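Autoinducer 2 sensor kinase/phosphatase luxQ (Vibrio cholerae, PDB 3C38) senses the quorum-sensing signal AI-2 in complex with LuxP through its periplasmic domain, switching between histidine kinase and phosphatase activity in a phosphorelay to LuxU and LuxO. Local coordinates at residues A[56-61]-A[150-155]. Sequence-based numbering, arbitrary orientation.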
loop_
_atom_site.group_PDB
_atom_site.type_symbol
_atom_site.label_atom_id
_atom_site.label_comp_id
_atom_site.label_asym_id
_atom_site.label_seq_id
_atom_site.Cartn_x
_atom_site.Cartn_y
_atom_site.Cartn_z
ATOM N N ALA A 56 23.934 -10.062 -2.688
ATOM C CA ALA A 56 24.096 -9.156 -1.556
ATOM C C ALA A 56 23.438 -9.819 -0.359
ATOM O O ALA A 56 23.897 -9.686 0.777
ATOM C CB ALA A 56 23.429 -7.818 -1.848
ATOM N N LEU A 57 22.364 -10.552 -0.637
ATOM C CA LEU A 57 21.611 -11.253 0.389
ATOM C C LEU A 57 22.352 -12.471 0.913
ATOM O O LEU A 57 22.693 -12.523 2.090
ATOM C CB LEU A 57 20.250 -11.694 -0.153
ATOM C CG LEU A 57 19.362 -12.446 0.841
ATOM C CD1 LEU A 57 18.935 -11.518 1.971
ATOM C CD2 LEU A 57 18.152 -12.991 0.121
ATOM N N VAL A 58 22.588 -13.450 0.043
ATOM C CA VAL A 58 23.277 -14.678 0.436
ATOM C C VAL A 58 24.464 -14.417 1.355
ATOM O O VAL A 58 24.790 -15.243 2.210
ATOM C CB VAL A 58 23.788 -15.460 -0.783
ATOM C CG1 VAL A 58 22.622 -15.847 -1.675
ATOM C CG2 VAL A 58 24.819 -14.632 -1.539
ATOM N N SER A 59 25.114 -13.271 1.168
ATOM C CA SER A 59 26.259 -12.894 1.990
ATOM C C SER A 59 25.773 -12.613 3.395
ATOM O O SER A 59 26.567 -12.389 4.310
ATOM C CB SER A 59 26.921 -11.632 1.452
ATOM O OG SER A 59 27.265 -11.784 0.091
ATOM N N ARG A 60 24.458 -12.598 3.553
ATOM C CA ARG A 60 23.874 -12.340 4.849
ATOM C C ARG A 60 24.479 -11.051 5.397
ATOM O O ARG A 60 24.457 -10.806 6.604
ATOM C CB ARG A 60 24.175 -13.511 5.780
ATOM C CG ARG A 60 22.945 -14.186 6.345
ATOM C CD ARG A 60 22.057 -14.797 5.273
ATOM N NE ARG A 60 20.929 -15.499 5.884
ATOM C CZ ARG A 60 20.028 -16.222 5.223
ATOM N NH1 ARG A 60 20.099 -16.352 3.907
ATOM N NH2 ARG A 60 19.049 -16.822 5.882
ATOM N N ASP A 61 25.042 -10.244 4.500
ATOM C CA ASP A 61 25.626 -8.971 4.886
ATOM C C ASP A 61 24.432 -8.020 4.955
ATOM O O ASP A 61 24.214 -7.195 4.063
ATOM C CB ASP A 61 26.651 -8.515 3.839
ATOM C CG ASP A 61 27.431 -7.275 4.267
ATOM O OD1 ASP A 61 28.456 -6.966 3.618
ATOM O OD2 ASP A 61 27.022 -6.605 5.243
ATOM N N GLN A 150 17.962 -22.447 -5.252
ATOM C CA GLN A 150 16.640 -21.816 -5.296
ATOM C C GLN A 150 16.353 -20.811 -4.154
ATOM O O GLN A 150 17.257 -20.080 -3.735
ATOM C CB GLN A 150 15.556 -22.899 -5.374
ATOM C CG GLN A 150 15.671 -23.797 -6.614
ATOM C CD GLN A 150 15.215 -23.117 -7.897
ATOM O OE1 GLN A 150 15.972 -23.012 -8.869
ATOM N NE2 GLN A 150 13.966 -22.661 -7.907
ATOM N N VAL A 151 15.116 -20.777 -3.648
ATOM C CA VAL A 151 14.726 -19.804 -2.614
ATOM C C VAL A 151 15.694 -19.463 -1.487
ATOM O O VAL A 151 15.928 -20.260 -0.588
ATOM C CB VAL A 151 13.386 -20.174 -1.961
ATOM C CG1 VAL A 151 13.031 -19.144 -0.894
ATOM C CG2 VAL A 151 12.297 -20.219 -3.013
ATOM N N VAL A 152 16.229 -18.250 -1.536
ATOM C CA VAL A 152 17.151 -17.757 -0.522
ATOM C C VAL A 152 16.358 -16.922 0.483
ATOM O O VAL A 152 16.867 -16.546 1.540
ATOM C CB VAL A 152 18.242 -16.871 -1.158
ATOM C CG1 VAL A 152 19.217 -16.377 -0.095
ATOM C CG2 VAL A 152 18.971 -17.660 -2.229
ATOM N N GLY A 153 15.105 -16.640 0.139
ATOM C CA GLY A 153 14.254 -15.849 1.008
ATOM C C GLY A 153 13.057 -15.257 0.285
ATOM O O GLY A 153 12.683 -15.692 -0.808
ATOM N N TYR A 154 12.448 -14.257 0.907
ATOM C CA TYR A 154 11.289 -13.595 0.342
ATOM C C TYR A 154 11.386 -12.100 0.584
ATOM O O TYR A 154 11.838 -11.652 1.647
ATOM C CB TYR A 154 10.015 -14.144 0.978
ATOM C CG TYR A 154 9.596 -15.487 0.430
ATOM C CD1 TYR A 154 8.923 -15.580 -0.787
ATOM C CD2 TYR A 154 9.891 -16.670 1.113
ATOM C CE1 TYR A 154 8.546 -16.814 -1.314
ATOM C CE2 TYR A 154 9.522 -17.917 0.590
ATOM C CZ TYR A 154 8.851 -17.974 -0.625
ATOM O OH TYR A 154 8.476 -19.186 -1.155
ATOM N N LEU A 155 10.992 -11.331 -0.425
ATOM C CA LEU A 155 11.000 -9.883 -0.324
ATOM C C LEU A 155 9.551 -9.454 -0.131
ATOM O O LEU A 155 8.656 -9.814 -0.912
ATOM C CB LEU A 155 11.579 -9.232 -1.587
ATOM C CG LEU A 155 11.523 -7.697 -1.611
ATOM C CD1 LEU A 155 12.241 -7.141 -0.403
ATOM C CD2 LEU A 155 12.152 -7.164 -2.893
#
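The guanidinium of Arg60 is the flat group here, and it meets Val152 at a slant: NH1 stands 4.0 Å from Val152 O, too far for a hydrogen bond and with the carbonyl oxygen placed obliquely to the guanidinium, and 4.1 Å from Val152 CG1. Arg60 follows helix 51-58 with a positive phi of 52°, and its chain, bent at chi2 (62°), brings the charged end toward Val152, just ahead of strand 153-160, and against Ser88 of strand 83-88. With its CG1 held anti to the backbone N (chi1 -179°), Val152 reaches the helix end, where CG1 lies 3.6 Å from Leu57 CD2 and 3.8 Å from Val58 CG1. Leu57 and Val152 lie alongside each other, their side chains pointing in opposing directions; Leu57 is buried further among Leu65, Ile86 and Leu143, whereas Val58 meets Val152 from the surface side. A classic beta bulge sets Val152 and Gly153 together opposite Leu143, and the extreme backbone angles of Gly153 suit glycine. The end of helix 51-58 thus packs against the start of the central strand, 153-160, of the five-stranded antiparallel sheet in this Cache-clan periplasmic domain. Without hydrogen bonds or salt bridges between the segments, cohesion rests mainly on van der Waals contact, the arginine probably adding at most a weak attraction to the carbonyl.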